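Local atomic coordinates of 3-oxoacyl-[acyl-carrier-protein] synthase 2 (Rickettsia rickettsii, PDB entry 4JGA), a protein that probably catalyses the condensation of malonyl-acyl carrier protein with a growing acyl chain, which elongates fatty acids by two carbons. Residues Gly284-Ala289 with Gly424-Leu429. Residues are numbered along the deposited sequence; the frame is centred on the assembly and turned at random.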
loop_
_atom_site.group_PDB
_atom_site.type_symbol
_atom_site.label_atom_id
_atom_site.label_comp_id
_atom_site.label_asym_id
_atom_site.label_seq_id
_atom_site.Cartn_x
_atom_site.Cartn_y
_atom_site.Cartn_z
ATOM N N GLY A 284 -3.385 -8.097 15.273
ATOM C CA GLY A 284 -2.239 -8.969 15.051
ATOM C C GLY A 284 -1.842 -8.914 13.581
ATOM O O GLY A 284 -2.705 -8.930 12.698
ATOM N N SER A 285 -0.546 -8.852 13.316
ATOM C CA SER A 285 -0.016 -8.766 11.964
ATOM C C SER A 285 1.297 -9.542 11.859
ATOM O O SER A 285 2.269 -9.182 12.495
ATOM C CB SER A 285 0.231 -7.302 11.577
ATOM O OG SER A 285 0.779 -7.231 10.273
ATOM N N THR A 286 1.323 -10.591 11.054
ATOM C CA THR A 286 2.438 -11.511 11.023
ATOM C C THR A 286 2.734 -11.969 9.593
ATOM O O THR A 286 1.941 -11.736 8.669
ATOM C CB THR A 286 2.113 -12.772 11.837
ATOM O OG1 THR A 286 0.990 -13.438 11.250
ATOM C CG2 THR A 286 1.780 -12.441 13.275
ATOM N N GLY A 287 3.874 -12.622 9.423
ATOM C CA GLY A 287 4.256 -13.221 8.138
ATOM C C GLY A 287 4.558 -14.694 8.305
ATOM O O GLY A 287 5.175 -15.096 9.290
ATOM N N ASP A 288 4.138 -15.490 7.337
ATOM C CA ASP A 288 4.460 -16.908 7.276
ATOM C C ASP A 288 5.949 -17.133 6.967
ATOM O O ASP A 288 6.517 -18.142 7.361
ATOM C CB ASP A 288 3.664 -17.589 6.140
ATOM C CG ASP A 288 2.163 -17.782 6.446
ATOM O OD1 ASP A 288 1.733 -17.545 7.580
ATOM O OD2 ASP A 288 1.425 -18.251 5.518
ATOM N N ALA A 289 6.519 -16.234 6.152
ATOM C CA ALA A 289 7.859 -16.367 5.601
ATOM C C ALA A 289 8.095 -17.760 4.964
ATOM O O ALA A 289 9.109 -18.396 5.225
ATOM C CB ALA A 289 8.894 -16.107 6.693
ATOM N N GLY A 424 2.328 -14.690 2.234
ATOM C CA GLY A 424 2.242 -15.110 3.605
ATOM C C GLY A 424 1.870 -14.036 4.626
ATOM O O GLY A 424 2.263 -14.123 5.783
ATOM N N THR A 425 1.057 -13.072 4.239
ATOM C CA THR A 425 0.776 -11.960 5.126
ATOM C C THR A 425 -0.553 -12.225 5.879
ATOM O O THR A 425 -1.518 -12.679 5.267
ATOM C CB THR A 425 0.783 -10.619 4.370
ATOM O OG1 THR A 425 0.549 -9.558 5.300
ATOM C CG2 THR A 425 -0.279 -10.568 3.222
ATOM N N ASN A 426 -0.578 -11.990 7.184
ATOM C CA ASN A 426 -1.739 -12.324 8.023
ATOM C C ASN A 426 -2.126 -11.153 8.893
ATOM O O ASN A 426 -1.259 -10.489 9.475
ATOM C CB ASN A 426 -1.439 -13.489 8.944
ATOM C CG ASN A 426 -0.839 -14.672 8.197
ATOM O OD1 ASN A 426 -1.551 -15.420 7.533
ATOM N ND2 ASN A 426 0.466 -14.826 8.284
ATOM N N ALA A 427 -3.424 -10.892 8.956
ATOM C CA ALA A 427 -3.927 -9.875 9.851
ATOM C C ALA A 427 -5.169 -10.389 10.594
ATOM O O ALA A 427 -6.057 -11.014 9.978
ATOM C CB ALA A 427 -4.233 -8.609 9.080
ATOM N N SER A 428 -5.210 -10.134 11.899
ATOM C CA SER A 428 -6.379 -10.439 12.739
ATOM C C SER A 428 -6.767 -9.204 13.537
ATOM O O SER A 428 -5.891 -8.469 14.047
ATOM C CB SER A 428 -6.091 -11.589 13.700
ATOM O OG SER A 428 -5.922 -12.790 12.973
ATOM N N LEU A 429 -8.071 -8.980 13.625
ATOM C CA LEU A 429 -8.621 -7.859 14.343
ATOM C C LEU A 429 -9.616 -8.355 15.406
ATOM O O LEU A 429 -10.390 -9.279 15.148
ATOM C CB LEU A 429 -9.322 -6.923 13.366
ATOM C CG LEU A 429 -8.377 -6.155 12.424
ATOM C CD1 LEU A 429 -9.155 -5.566 11.228
ATOM C CD2 LEU A 429 -7.604 -5.091 13.192
HETATM O O HOH W 1 -1.038 -17.413 5.702
#
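Asn426 lies across the ends of Thr286 and Asp288 where strands 278-287 and 425-432 run antiparallel as neighbours in the mixed sheet of the thiolase-like fold. The Asn426 side chain takes chi1 -50°, with CG anti to its own carbonyl carbon, and reaches over the neighbouring strand. There its ND2 donates to Asp288 OD1 at 3.1 Å, approaching from above the carboxylate, whose plane is turned 41° from that of the amide. The same nitrogen also makes weak bonds to Thr286 OG1 (3.3 Å) and to the Thr286 carbonyl oxygen. The other ends of the two groups are joined by a water that donates to both Asp288 OD2 and Asn426 OD1, so amide and carboxylate are linked twice. The strongest polar partners of Thr286 and Asp288 lie outside this cluster: Thr286 OG1 bonds the Gly301 carbonyl oxygen, and Asp288 OD2 the backbone N of His296. On the face bearing Thr286, Asn426 and Ser428, helix 300-312 packs against Thr286 and Ser428, while Asn426 touches Phe420 of strand 414-421. On the face of Ser285, Thr425 and Ala427, helix 187-200 packs on Thr425 and Ala427, while Ser285 OG bonds His190 of the same chain and Gln179 of the second subunit. Beneath the side chains, Thr286 and Asn426 form a hydrogen-bonded pair, with Thr286 N to Asn426 O at 3.0 Å and Asn426 N to Thr286 O at 2.9 Å. Gly424, with positive phi, forms a G1 beta bulge with Thr425 opposite Gly421, and its carbonyl oxygen accepts the Asp288 N-H on a lone pair, O to N 2.8 Å.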